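Local coordinates for CBS domain-containing predicted protein TM0935 (Thermotoga maritima, PDB 1O50), which is of unknown function but carries a tandem pair of CBS domains, a fold that in relatives commonly binds adenosine nucleotides and regulates partner activities, at residues A95-A98 with S99-M102. Numbering follows the deposited sequence.
Sequences AKNA and SEIM
The carboxylate of E100 offers its two oxygens to neighbouring backbone N-H groups of A95 and K96, while the N97 amide, at the N-cap of the short helix 98-101 in this tandem CBS-domain protein, has S99 OG above its carbonyl plane. On the carboxylate, E100 OE2 takes A95 N at 2.8 Å on its syn side, the nitrogen tilted 32° out of the carboxylate plane; E100 OE1 lies 2.6 Å from K96 N in a weak bond. I94 N is a further donor to E100 OE2, and the A95 methyl packs beside the same oxygen. Beyond CG the E100 chain runs extended, which carries the carboxylate to the loop that precedes the helix.

In the N97 amide, OD1 is the working atom. S99 OG donates to N97 OD1 at 2.9 Å, 38° out of the carbonyl plane and therefore not along a lone pair. The capping bond from E100 N to N97 OD1 is weak at 3.4 Å, and N97 O shares that donor weakly. A chi1 of 65° puts N97 CG between the backbone N and the carbonyl carbon, and OD1 thereby meets both donors.

A98 and I101 turn their side chains to I63 and helix 35-44, and K96 NZ makes a salt bridge to E156 of the second subunit. A98 O accepts two weak bonds, from I101 N at 3.2 Å (i to i+3) and from M102 N at 2.9 Å (i to i+4).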
ATOM      1  N   ALA A  95      -4.198 -18.480 -17.983  1.00 39.08           N
ATOM      2  CA  ALA A  95      -3.542 -19.349 -16.980  1.00 39.88           C
ATOM      3  C   ALA A  95      -3.825 -18.885 -15.540  1.00 40.58           C
ATOM      4  O   ALA A  95      -3.853 -19.701 -14.585  1.00 41.62           O
ATOM      5  CB  ALA A  95      -2.027 -19.406 -17.260  1.00 41.21           C
ATOM      6  N   LYS A  96      -4.134 -17.589 -15.390  1.00 39.74           N
ATOM      7  CA  LYS A  96      -4.241 -16.927 -14.100  1.00 38.78           C
ATOM      8  C   LYS A  96      -3.004 -17.217 -13.227  1.00 37.40           C
ATOM      9  O   LYS A  96      -3.079 -17.828 -12.174  1.00 35.96           O
ATOM     10  CB  LYS A  96      -5.565 -17.318 -13.433  1.00 39.14           C
ATOM     11  CG  LYS A  96      -6.802 -16.899 -14.284  1.00 40.75           C
ATOM     12  CD  LYS A  96      -7.919 -17.946 -14.228  1.00 44.79           C
ATOM     13  CE  LYS A  96      -8.979 -17.607 -15.256  1.00 47.31           C
ATOM     14  NZ  LYS A  96     -10.161 -18.537 -15.206  1.00 48.73           N
ATOM     15  N   ASN A  97      -1.849 -16.802 -13.699  1.00 36.19           N
ATOM     16  CA  ASN A  97      -0.627 -16.990 -12.934  1.00 36.79           C
ATOM     17  C   ASN A  97       0.229 -15.704 -12.882  1.00 37.20           C
ATOM     18  O   ASN A  97      -0.106 -14.693 -13.510  1.00 35.70           O
ATOM     19  CB  ASN A  97       0.148 -18.231 -13.405  1.00 36.46           C
ATOM     20  CG  ASN A  97       0.676 -18.128 -14.860  1.00 36.29           C
ATOM     21  OD1 ASN A  97       0.995 -17.062 -15.368  1.00 38.21           O
ATOM     22  ND2 ASN A  97       0.823 -19.268 -15.486  1.00 33.84           N
ATOM     23  N   ALA A  98       1.305 -15.752 -12.109  1.00 37.68           N
ATOM     24  CA  ALA A  98       2.219 -14.634 -11.998  1.00 38.32           C
ATOM     25  C   ALA A  98       2.737 -14.117 -13.335  1.00 37.86           C
ATOM     26  O   ALA A  98       2.798 -12.902 -13.540  1.00 37.78           O
ATOM     27  CB  ALA A  98       3.409 -15.052 -11.138  1.00 39.24           C
ATOM     28  N   SER A  99       3.123 -14.985 -14.259  1.00 37.94           N
ATOM     29  CA  SER A  99       3.734 -14.476 -15.512  1.00 37.67           C
ATOM     30  C   SER A  99       2.813 -13.644 -16.419  1.00 37.13           C
ATOM     31  O   SER A  99       3.289 -12.888 -17.285  1.00 37.18           O
ATOM     32  CB  SER A  99       4.401 -15.598 -16.322  1.00 38.28           C
ATOM     33  OG  SER A  99       3.466 -16.539 -16.755  1.00 40.22           O
ATOM     34  N   GLU A 100       1.508 -13.825 -16.269  1.00 38.20           N
ATOM     35  CA  GLU A 100       0.524 -13.080 -17.049  1.00 38.23           C
ATOM     36  C   GLU A 100       0.337 -11.669 -16.550  1.00 38.61           C
ATOM     37  O   GLU A 100      -0.104 -10.788 -17.326  1.00 40.31           O
ATOM     38  CB  GLU A 100      -0.849 -13.764 -16.964  1.00 38.36           C
ATOM     39  CG  GLU A 100      -0.974 -15.048 -17.749  1.00 39.81           C
ATOM     40  CD  GLU A 100      -2.389 -15.640 -17.778  1.00 41.79           C
ATOM     41  OE1 GLU A 100      -3.154 -15.565 -16.764  1.00 37.85           O
ATOM     42  OE2 GLU A 100      -2.691 -16.272 -18.819  1.00 42.06           O
ATOM     43  N   ILE A 101       0.556 -11.472 -15.247  1.00 38.91           N
ATOM     44  CA  ILE A 101       0.435 -10.147 -14.615  1.00 38.74           C
ATOM     45  C   ILE A 101       1.729  -9.419 -14.146  1.00 37.67           C
ATOM     46  O   ILE A 101       1.640  -8.254 -13.777  1.00 38.51           O
ATOM     47  CB  ILE A 101      -0.593 -10.193 -13.460  1.00 37.86           C
ATOM     48  CG1 ILE A 101      -0.196 -11.122 -12.337  1.00 38.71           C
ATOM     49  CG2 ILE A 101      -1.911 -10.638 -14.018  1.00 40.13           C
ATOM     50  CD1 ILE A 101      -1.001 -10.876 -11.033  1.00 37.69           C
ATOM     51  N   MET A 102       2.893 -10.070 -14.152  1.00 37.58           N
ATOM     52  CA  MET A 102       4.098  -9.463 -13.597  1.00 36.38           C
ATOM     53  C   MET A 102       4.525  -8.273 -14.435  1.00 36.67           C
ATOM     54  O   MET A 102       4.273  -8.245 -15.615  1.00 35.81           O
ATOM     55  CB  MET A 102       5.217 -10.483 -13.464  1.00 36.24           C
ATOM     56  CG  MET A 102       5.772 -11.069 -14.728  1.00 35.52           C
ATOM     57  SD  MET A 102       6.952 -12.363 -14.326  1.00 35.26           S
ATOM     58  CE  MET A 102       7.871 -12.416 -15.837  1.00 32.42           C
TER